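Local coordinates for DisA protein (Sorangium cellulosum, PDB 6CCA), which probably transfers methyl groups to carbon, forming a gem-dimethyl unit, as the methyltransferase of a polyketide assembly line linked to disorazol, at residues L284-D289 with Q320-L325. Sequence-based numbering, arbitrary orientation.
Sequences LDLEGD and QSIKRL
Leu-286 reaches across to helix 315-325 and divides its two methyl groups between two residues of that helix, a small worked example of how a branched side chain seats a loop on a helix. One branch, CD1, lies 4.0 Å from both CG1 and CD1 of Ile-322. The other, CD2, meets Leu-325 CD1 at 3.9 Å. With CG of Leu-286 set beside its own backbone N (chi1 -80°), the fork faces the helix, and its axis runs obliquely to both partners. Beside this apolar patch, Ser-321 OG stands 3.5 Å from the backbone carbonyl oxygen of Leu-286, a long and at best weak hydrogen bond. Leu-286 follows Asp-285 in a type I beta turn, closed by Gly-288 N to Asp-285 O at 3.1 Å; a weak bond from Glu-287 N to Asp-285 OD1 (3.2 Å) adds to it. The turn belongs to the connection between strands 279-281 and 300-306 of the methyltransferase domain, and helix 315-325 is the helix of a beta-alpha-beta crossover from strand 300-306 to the parallel strand 330-337, as in the Rossmann-like fold of this methyltransferase family. Leu-286 also touches Val-231 on strand 226-231, while Leu-325 rests on Leu-229, so loop and helix both pack on that strand of the central sheet. Leu-325 itself is buried, its backbone hydrogen-bonded to that of Phe-300.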
ATOM      1  N   LEU A 284     -16.688   3.455   7.062  1.00 19.22           N
ATOM      2  CA  LEU A 284     -16.572   2.005   7.310  1.00 21.10           C
ATOM      3  C   LEU A 284     -15.255   1.641   7.871  1.00 19.62           C
ATOM      4  O   LEU A 284     -14.179   1.963   7.320  1.00 20.64           O
ATOM      5  CB  LEU A 284     -16.708   1.209   6.026  1.00 20.93           C
ATOM      6  CG  LEU A 284     -16.588  -0.321   6.133  1.00 22.32           C
ATOM      7  CD1 LEU A 284     -17.559  -0.984   7.102  1.00 23.53           C
ATOM      8  CD2 LEU A 284     -16.909  -0.848   4.732  1.00 24.86           C
ATOM      9  N   ASP A 285     -15.329   0.900   8.982  1.00 21.13           N
ATOM     10  CA  ASP A 285     -14.194   0.389   9.683  1.00 24.07           C
ATOM     11  C   ASP A 285     -14.347  -1.118   9.602  1.00 26.70           C
ATOM     12  O   ASP A 285     -15.309  -1.642  10.154  1.00 26.61           O
ATOM     13  CB  ASP A 285     -14.249   0.792  11.144  1.00 27.06           C
ATOM     14  CG  ASP A 285     -13.011   0.309  11.926  1.00 32.32           C
ATOM     15  OD1 ASP A 285     -12.267  -0.520  11.417  1.00 33.72           O
ATOM     16  OD2 ASP A 285     -12.769   0.788  13.031  1.00 30.89           O
ATOM     17  N   LEU A 286     -13.475  -1.808   8.851  1.00 28.20           N
ATOM     18  CA  LEU A 286     -13.740  -3.234   8.554  1.00 33.92           C
ATOM     19  C   LEU A 286     -13.504  -4.101   9.794  1.00 38.83           C
ATOM     20  O   LEU A 286     -14.092  -5.199   9.906  1.00 39.93           O
ATOM     21  CB  LEU A 286     -12.833  -3.774   7.443  1.00 34.00           C
ATOM     22  CG  LEU A 286     -13.193  -3.458   6.012  1.00 31.92           C
ATOM     23  CD1 LEU A 286     -12.045  -3.956   5.115  1.00 33.02           C
ATOM     24  CD2 LEU A 286     -14.535  -4.065   5.600  1.00 33.08           C
ATOM     25  N   GLU A 287     -12.634  -3.583  10.671  1.00 37.12           N
ATOM     26  CA  GLU A 287     -12.365  -4.171  11.965  1.00 42.78           C
ATOM     27  C   GLU A 287     -13.551  -4.093  12.933  1.00 40.27           C
ATOM     28  O   GLU A 287     -13.488  -4.640  13.994  1.00 39.92           O
ATOM     29  CB  GLU A 287     -11.115  -3.545  12.592  1.00 41.84           C
ATOM     30  CG  GLU A 287      -9.792  -3.967  11.881  1.00 43.39           C
ATOM     31  CD  GLU A 287      -8.537  -3.494  12.607  1.00 41.07           C
ATOM     32  OE1 GLU A 287      -7.971  -2.470  12.270  1.00 53.65           O
ATOM     33  OE2 GLU A 287      -8.083  -4.128  13.557  1.00 42.98           O
ATOM     34  N   GLY A 288     -14.621  -3.412  12.586  1.00 35.55           N
ATOM     35  CA  GLY A 288     -15.792  -3.416  13.418  1.00 33.49           C
ATOM     36  C   GLY A 288     -16.891  -4.218  12.806  1.00 33.15           C
ATOM     37  O   GLY A 288     -16.685  -5.020  11.931  1.00 33.37           O
ATOM     38  N   ASP A 289     -18.084  -3.942  13.236  1.00 32.67           N
ATOM     39  CA  ASP A 289     -19.203  -4.729  12.851  1.00 38.60           C
ATOM     40  C   ASP A 289     -19.842  -4.071  11.638  1.00 32.36           C
ATOM     41  O   ASP A 289     -20.481  -3.037  11.750  1.00 30.27           O
ATOM     42  CB  ASP A 289     -20.173  -4.816  14.040  1.00 42.33           C
ATOM     43  CG  ASP A 289     -21.511  -5.446  13.692  1.00 48.01           C
ATOM     44  OD1 ASP A 289     -21.823  -5.689  12.501  1.00 49.47           O
ATOM     45  OD2 ASP A 289     -22.278  -5.680  14.653  1.00 49.44           O
ATOM     46  N   GLN A 320     -12.428 -12.041   6.301  1.00 22.04           N
ATOM     47  CA  GLN A 320     -13.706 -12.699   6.535  1.00 22.46           C
ATOM     48  C   GLN A 320     -14.787 -11.660   6.553  1.00 22.55           C
ATOM     49  O   GLN A 320     -15.879 -11.938   6.073  1.00 21.47           O
ATOM     50  CB  GLN A 320     -13.680 -13.560   7.828  1.00 25.75           C
ATOM     51  CG  GLN A 320     -12.857 -14.827   7.663  1.00 26.15           C
ATOM     52  CD  GLN A 320     -13.408 -15.762   6.596  1.00 27.11           C
ATOM     53  OE1 GLN A 320     -14.650 -15.930   6.461  1.00 29.02           O
ATOM     54  NE2 GLN A 320     -12.535 -16.363   5.840  1.00 27.40           N
ATOM     55  N   SER A 321     -14.515 -10.436   7.019  1.00 20.26           N
ATOM     56  CA  SER A 321     -15.571  -9.425   6.973  1.00 20.99           C
ATOM     57  C   SER A 321     -15.839  -9.014   5.546  1.00 19.81           C
ATOM     58  O   SER A 321     -16.962  -8.742   5.179  1.00 16.27           O
ATOM     59  CB  SER A 321     -15.259  -8.145   7.748  1.00 26.53           C
ATOM     60  OG  SER A 321     -15.129  -8.433   9.076  1.00 30.63           O
ATOM     61  N   ILE A 322     -14.765  -8.936   4.753  1.00 18.36           N
ATOM     62  CA  ILE A 322     -14.919  -8.686   3.286  1.00 17.69           C
ATOM     63  C   ILE A 322     -15.812  -9.766   2.623  1.00 19.00           C
ATOM     64  O   ILE A 322     -16.705  -9.441   1.837  1.00 16.70           O
ATOM     65  CB  ILE A 322     -13.544  -8.582   2.630  1.00 17.06           C
ATOM     66  CG1 ILE A 322     -12.944  -7.255   3.080  1.00 18.24           C
ATOM     67  CG2 ILE A 322     -13.622  -8.602   1.115  1.00 17.99           C
ATOM     68  CD1 ILE A 322     -11.475  -7.068   2.657  1.00 20.00           C
ATOM     69  N   LYS A 323     -15.565 -11.025   2.973  1.00 18.71           N
ATOM     70  CA  LYS A 323     -16.383 -12.146   2.498  1.00 18.51           C
ATOM     71  C   LYS A 323     -17.846 -12.052   2.915  1.00 19.62           C
ATOM     72  O   LYS A 323     -18.707 -12.418   2.150  1.00 22.49           O
ATOM     73  CB  LYS A 323     -15.785 -13.492   2.931  1.00 18.90           C
ATOM     74  CG  LYS A 323     -14.534 -13.805   2.190  1.00 21.33           C
ATOM     75  CD  LYS A 323     -14.056 -15.208   2.427  1.00 21.71           C
ATOM     76  CE  LYS A 323     -14.695 -16.212   1.485  1.00 21.52           C
ATOM     77  NZ  LYS A 323     -14.471 -17.579   2.033  1.00 19.16           N
ATOM     78  N   ARG A 324     -18.116 -11.485   4.071  1.00 20.92           N
ATOM     79  CA  ARG A 324     -19.497 -11.264   4.533  1.00 22.03           C
ATOM     80  C   ARG A 324     -20.170 -10.246   3.652  1.00 19.83           C
ATOM     81  O   ARG A 324     -21.304 -10.442   3.273  1.00 19.30           O
ATOM     82  CB  ARG A 324     -19.496 -10.781   6.003  1.00 25.65           C
ATOM     83  CG  ARG A 324     -20.879 -10.471   6.580  1.00 33.52           C
ATOM     84  CD  ARG A 324     -20.857 -10.489   8.118  1.00 42.43           C
ATOM     85  NE  ARG A 324     -20.355 -11.798   8.589  1.00 53.28           N
ATOM     86  CZ  ARG A 324     -21.047 -12.949   8.494  1.00 56.35           C
ATOM     87  NH1 ARG A 324     -22.276 -12.973   7.964  1.00 62.03           N
ATOM     88  NH2 ARG A 324     -20.506 -14.088   8.926  1.00 50.39           N
ATOM     89  N   LEU A 325     -19.456  -9.161   3.322  1.00 17.27           N
ATOM     90  CA  LEU A 325     -19.984  -8.091   2.500  1.00 17.60           C
ATOM     91  C   LEU A 325     -20.140  -8.488   1.023  1.00 15.48           C
ATOM     92  O   LEU A 325     -21.039  -8.010   0.337  1.00 16.10           O
ATOM     93  CB  LEU A 325     -19.075  -6.879   2.538  1.00 18.77           C
ATOM     94  CG  LEU A 325     -19.055  -6.151   3.888  1.00 22.40           C
ATOM     95  CD1 LEU A 325     -17.867  -5.247   4.046  1.00 24.69           C
ATOM     96  CD2 LEU A 325     -20.356  -5.358   4.075  1.00 26.77           C
TER